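Local structure of putative oxidoreductase (Yersinia pestis, 3KUX) at residues 4-9 with 312-317; 28-33 with 305-310. The protein is a putative oxidoreductase that probably binds a nicotinamide dinucleotide cofactor in its Rossmann-fold domain. All coordinates share one frame; numbering follows the deposited sequence.

Overall arrangement
Following the chain from its N terminus, residues 4-9 lead into strand 8-13, the first strand of the parallel Rossmann sheet, and helix 17-28 then leads through residues 28-33, with their turn at 30-33, into strand 33-39. Both are met by helix 303-313, which touches 28-33 along its middle in contact 2 and 4-9 at its C-terminal end in contact 1. Contact 2, closing a loop of 271 residues, is therefore nested inside the loop of 302 closed by contact 1. Their centres lie about 9 Å apart, joined by a probable hydrogen bond from I8 N to G32 O. Together they tie a helix of the C-terminal family region to the sheet of the N-terminal one.

Contact 1 (4-9 with 312-317); sequences MADKIK and AIWGTA
I8 opens the first strand of the Rossmann sheet, and it meets W314 and I313 where helix 303-313 runs out, its last turn and the residue after it packing on the start of the strand. The I8 side chain reaches over one face of the indole. Its CD1 stands 3.7 Å from the centroid of the five-membered ring of W314, 26° off the ring normal, which makes this a CH-pi contact displaced toward the rim. CG1 lies on the same side of the ring plane but outside the rim, nearest NE1 of W314 (3.3 Å). With I8 CG1 anti to the carbonyl carbon (chi1 -65°) and CD1 carried outward in an extended chain (chi2 170°), the methyl also enters the angle between the indole and I313, lying 3.7 Å from I313 CB and 3.8 Å from I313 CG2.

Strand 8-13 lies between strands 33-39 and 70-73 of the parallel sheet, so I8 is held from its own side too: its backbone bonds to G32 and E34, and its side chain touches L33 and D69. The helix end is equally defined. G315 takes a positive phi and completes a Schellman motif, its N bonding to A312 O at 2.8 Å, immediately after the tryptophan that projects toward the strand.

Before the strand the contact thins. D6 O approaches the six-membered ring of W314 at its edge, near the ring plane, 3.7 Å from CH2. The carboxylate of D6 comes near the indole nitrogen without bonding to it, OD2 being 4.3 Å from W314 NE1, and residues 4-6 are poorly ordered. S1, at the very N terminus, touches the side chains of both D6 and W314.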
loop_
_atom_site.group_PDB
_atom_site.type_symbol
_atom_site.label_atom_id
_atom_site.label_comp_id
_atom_site.label_asym_id
_atom_site.label_seq_id
_atom_site.Cartn_x
_atom_site.Cartn_y
_atom_site.Cartn_z
HETATM N N MSE A 4 7.777 -23.587 10.655
HETATM C CA MSE A 4 9.014 -24.070 11.238
HETATM C C MSE A 4 9.524 -25.237 10.402
HETATM O O MSE A 4 10.721 -25.353 10.145
HETATM C CB MSE A 4 8.777 -24.520 12.681
HETATM C CG MSE A 4 9.942 -24.250 13.620
HETATM SE SE MSE A 4 10.110 -22.353 14.067
HETATM C CE MSE A 4 11.806 -22.422 15.033
ATOM N N ALA A 5 8.601 -26.092 9.966
ATOM C CA ALA A 5 8.962 -27.302 9.229
ATOM C C ALA A 5 8.357 -27.382 7.824
ATOM O O ALA A 5 8.545 -28.373 7.122
ATOM C CB ALA A 5 8.590 -28.542 10.038
ATOM N N ASP A 6 7.634 -26.347 7.410
ATOM C CA ASP A 6 7.015 -26.355 6.087
ATOM C C ASP A 6 7.233 -25.032 5.354
ATOM O O ASP A 6 7.325 -23.975 5.976
ATOM C CB ASP A 6 5.523 -26.678 6.192
ATOM C CG ASP A 6 4.990 -27.374 4.954
ATOM O OD1 ASP A 6 5.789 -28.025 4.245
ATOM O OD2 ASP A 6 3.773 -27.277 4.694
ATOM N N LYS A 7 7.318 -25.103 4.029
ATOM C CA LYS A 7 7.611 -23.930 3.216
ATOM C C LYS A 7 6.647 -23.766 2.050
ATOM O O LYS A 7 6.246 -24.740 1.416
ATOM C CB LYS A 7 9.045 -23.988 2.688
ATOM C CG LYS A 7 10.084 -23.390 3.621
ATOM C CD LYS A 7 11.494 -23.775 3.192
ATOM C CE LYS A 7 12.544 -22.931 3.903
ATOM N NZ LYS A 7 12.550 -21.517 3.417
ATOM N N ILE A 8 6.283 -22.518 1.782
ATOM C CA ILE A 8 5.501 -22.155 0.613
ATOM C C ILE A 8 6.464 -21.596 -0.420
ATOM O O ILE A 8 7.078 -20.554 -0.197
ATOM C CB ILE A 8 4.461 -21.069 0.955
ATOM C CG1 ILE A 8 3.423 -21.613 1.938
ATOM C CG2 ILE A 8 3.788 -20.547 -0.304
ATOM C CD1 ILE A 8 2.513 -20.554 2.520
ATOM N N LYS A 9 6.615 -22.286 -1.543
ATOM C CA LYS A 9 7.545 -21.830 -2.566
ATOM C C LYS A 9 6.930 -20.696 -3.379
ATOM O O LYS A 9 5.781 -20.779 -3.814
ATOM C CB LYS A 9 7.987 -22.989 -3.462
ATOM C CG LYS A 9 8.603 -24.156 -2.693
ATOM C CD LYS A 9 9.301 -25.152 -3.617
ATOM C CE LYS A 9 10.644 -24.616 -4.107
ATOM N NZ LYS A 9 11.298 -25.515 -5.099
ATOM N N ALA A 312 -2.555 -17.207 5.558
ATOM C CA ALA A 312 -3.808 -17.318 4.814
ATOM C C ALA A 312 -3.785 -18.511 3.856
ATOM O O ALA A 312 -4.767 -19.248 3.750
ATOM C CB ALA A 312 -4.096 -16.040 4.063
ATOM N N ILE A 313 -2.664 -18.691 3.160
ATOM C CA ILE A 313 -2.482 -19.840 2.282
ATOM C C ILE A 313 -2.768 -21.128 3.040
ATOM O O ILE A 313 -3.551 -21.971 2.595
ATOM C CB ILE A 313 -1.038 -19.925 1.749
ATOM C CG1 ILE A 313 -0.671 -18.677 0.936
ATOM C CG2 ILE A 313 -0.841 -21.192 0.933
ATOM C CD1 ILE A 313 -1.556 -18.425 -0.256
ATOM N N TRP A 314 -2.117 -21.277 4.190
ATOM C CA TRP A 314 -2.270 -22.472 5.011
ATOM C C TRP A 314 -3.651 -22.550 5.648
ATOM O O TRP A 314 -3.967 -23.512 6.340
ATOM C CB TRP A 314 -1.168 -22.543 6.072
ATOM C CG TRP A 314 0.183 -22.817 5.482
ATOM C CD1 TRP A 314 0.445 -23.447 4.297
ATOM C CD2 TRP A 314 1.457 -22.502 6.057
ATOM N NE1 TRP A 314 1.802 -23.527 4.091
ATOM C CE2 TRP A 314 2.446 -22.956 5.157
ATOM C CE3 TRP A 314 1.861 -21.880 7.243
ATOM C CZ2 TRP A 314 3.810 -22.806 5.405
ATOM C CZ3 TRP A 314 3.217 -21.728 7.487
ATOM C CH2 TRP A 314 4.175 -22.189 6.571
ATOM N N GLY A 315 -4.469 -21.529 5.407
ATOM C CA GLY A 315 -5.852 -21.515 5.876
ATOM C C GLY A 315 -5.990 -21.168 7.345
ATOM O O GLY A 315 -7.064 -21.316 7.925
ATOM N N THR A 316 -4.904 -20.692 7.946
ATOM C CA THR A 316 -4.894 -20.369 9.372
ATOM C C THR A 316 -5.594 -19.046 9.700
ATOM O O THR A 316 -6.239 -18.922 10.743
ATOM C CB THR A 316 -3.453 -20.294 9.924
ATOM O OG1 THR A 316 -2.614 -21.225 9.229
ATOM C CG2 THR A 316 -3.436 -20.598 11.415
ATOM N N ALA A 317 -5.455 -18.059 8.819
ATOM C CA ALA A 317 -5.958 -16.716 9.098
ATOM C C ALA A 317 -6.451 -15.994 7.842
ATOM O O ALA A 317 -6.211 -16.450 6.722
ATOM C CB ALA A 317 -4.887 -15.887 9.806
#

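Contact 2 (28-33 with 305-310)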
loop_
_atom_site.group_PDB
_atom_site.type_symbol
_atom_site.label_atom_id
_atom_site.label_comp_id
_atom_site.label_asym_id
_atom_site.label_seq_id
_atom_site.Cartn_x
_atom_site.Cartn_y
_atom_site.Cartn_z
HETATM N N MSE A 28 11.948 -13.048 1.499
HETATM C CA MSE A 28 13.158 -13.662 2.008
HETATM C C MSE A 28 13.158 -13.684 3.533
HETATM O O MSE A 28 13.548 -14.673 4.150
HETATM C CB MSE A 28 14.381 -12.902 1.497
HETATM C CG MSE A 28 15.624 -13.759 1.348
HETATM SE SE MSE A 28 15.413 -15.159 -0.010
HETATM C CE MSE A 28 14.315 -16.426 1.003
ATOM N N GLY A 29 12.706 -12.588 4.134
ATOM C CA GLY A 29 12.784 -12.423 5.582
ATOM C C GLY A 29 11.626 -13.051 6.329
ATOM O O GLY A 29 11.543 -12.965 7.553
ATOM N N THR A 30 10.735 -13.694 5.587
ATOM C CA THR A 30 9.539 -14.288 6.165
ATOM C C THR A 30 9.654 -15.812 6.281
ATOM O O THR A 30 9.714 -16.522 5.267
ATOM C CB THR A 30 8.296 -13.912 5.332
ATOM O OG1 THR A 30 8.093 -12.495 5.395
ATOM C CG2 THR A 30 7.058 -14.622 5.858
ATOM N N PRO A 31 9.690 -16.322 7.524
ATOM C CA PRO A 31 9.735 -17.765 7.745
ATOM C C PRO A 31 8.482 -18.409 7.171
ATOM O O PRO A 31 7.396 -17.833 7.259
ATOM C CB PRO A 31 9.741 -17.896 9.275
ATOM C CG PRO A 31 10.147 -16.567 9.787
ATOM C CD PRO A 31 9.637 -15.572 8.788
ATOM N N GLY A 32 8.633 -19.586 6.578
ATOM C CA GLY A 32 7.512 -20.256 5.939
ATOM C C GLY A 32 7.447 -19.959 4.454
ATOM O O GLY A 32 6.853 -20.718 3.693
ATOM N N LEU A 33 8.056 -18.851 4.038
ATOM C CA LEU A 33 8.113 -18.504 2.620
ATOM C C LEU A 33 9.512 -18.721 2.043
ATOM O O LEU A 33 10.518 -18.359 2.660
ATOM C CB LEU A 33 7.669 -17.057 2.397
ATOM C CG LEU A 33 6.224 -16.683 2.733
ATOM C CD1 LEU A 33 5.961 -15.222 2.385
ATOM C CD2 LEU A 33 5.242 -17.590 2.009
ATOM N N TYR A 305 2.627 -8.364 6.451
ATOM C CA TYR A 305 1.843 -8.666 5.252
ATOM C C TYR A 305 2.096 -10.078 4.752
ATOM O O TYR A 305 1.168 -10.878 4.622
ATOM C CB TYR A 305 2.139 -7.673 4.122
ATOM C CG TYR A 305 1.400 -8.000 2.842
ATOM C CD1 TYR A 305 0.062 -7.668 2.691
ATOM C CD2 TYR A 305 2.037 -8.657 1.788
ATOM C CE1 TYR A 305 -0.627 -7.966 1.524
ATOM C CE2 TYR A 305 1.358 -8.965 0.620
ATOM C CZ TYR A 305 0.023 -8.614 0.494
ATOM O OH TYR A 305 -0.674 -8.907 -0.662
ATOM N N TYR A 306 3.356 -10.378 4.456
ATOM C CA TYR A 306 3.711 -11.693 3.940
ATOM C C TYR A 306 3.504 -12.811 4.962
ATOM O O TYR A 306 3.081 -13.910 4.611
ATOM C CB TYR A 306 5.128 -11.692 3.357
ATOM C CG TYR A 306 5.132 -11.212 1.929
ATOM C CD1 TYR A 306 4.724 -12.050 0.901
ATOM C CD2 TYR A 306 5.497 -9.914 1.608
ATOM C CE1 TYR A 306 4.704 -11.617 -0.411
ATOM C CE2 TYR A 306 5.476 -9.469 0.299
ATOM C CZ TYR A 306 5.081 -10.326 -0.707
ATOM O OH TYR A 306 5.056 -9.897 -2.018
ATOM N N ALA A 307 3.781 -12.528 6.226
ATOM C CA ALA A 307 3.486 -13.492 7.263
ATOM C C ALA A 307 1.984 -13.747 7.251
ATOM O O ALA A 307 1.528 -14.855 7.529
ATOM C CB ALA A 307 3.940 -12.978 8.622
ATOM N N GLY A 308 1.220 -12.713 6.913
ATOM C CA GLY A 308 -0.227 -12.829 6.811
ATOM C C GLY A 308 -0.625 -13.629 5.586
ATOM O O GLY A 308 -1.561 -14.427 5.627
ATOM N N ILE A 309 0.084 -13.406 4.488
ATOM C CA ILE A 309 -0.163 -14.156 3.267
ATOM C C ILE A 309 0.119 -15.627 3.530
ATOM O O ILE A 309 -0.724 -16.490 3.292
ATOM C CB ILE A 309 0.740 -13.676 2.120
ATOM C CG1 ILE A 309 0.428 -12.218 1.754
ATOM C CG2 ILE A 309 0.586 -14.593 0.915
ATOM C CD1 ILE A 309 -0.861 -12.031 0.968
ATOM N N ARG A 310 1.317 -15.901 4.029
ATOM C CA ARG A 310 1.682 -17.235 4.455
ATOM C C ARG A 310 0.526 -17.896 5.194
ATOM O O ARG A 310 -0.004 -18.915 4.754
ATOM C CB ARG A 310 2.903 -17.169 5.370
ATOM C CG ARG A 310 3.332 -18.508 5.937
ATOM C CD ARG A 310 4.300 -18.313 7.082
ATOM N NE ARG A 310 3.643 -17.675 8.217
ATOM C CZ ARG A 310 4.265 -16.934 9.129
ATOM N NH1 ARG A 310 5.572 -16.719 9.042
ATOM N NH2 ARG A 310 3.571 -16.399 10.121
#
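T30 and L33, on the turn between helix 17-28 and strand 33-39, pack against Y306 of helix 303-313 in the buried half of this contact. L33 CD1 lies 3.7 Å from Y306 CD1, the two side chains crossing at about a right angle, while T30 OG1 sits 3.7 Å from Y306 CB. Both hydroxyls bond to helix 17-28: T30 OG1 to L26 O, Y306 OH to H23 ND1.

The loose side is exposed P31, whose ring comes no closer than 4.2 Å (CD to R310 NH1); R310 bridges from the buried part to this margin. Residues 30-33 form a type II beta turn closed by L33 N to T30 O, with G32 at positive phi. Its central carbonyl, P31 O, accepts R310 NH1 at 2.8 Å with a nearly straight N-H...O angle of 164°. The oxygen lies at the edge of the guanidinium and in its plane, and A307 CA covers the centre of one guanidinium face. The extended chi2 (-166°) carries R310 CD to 3.9 Å from G32 CA. The charged donor would probably polarise the turn's central peptide; one directional bond links helix and turn here, whereas inside they meet mainly by van der Waals contact.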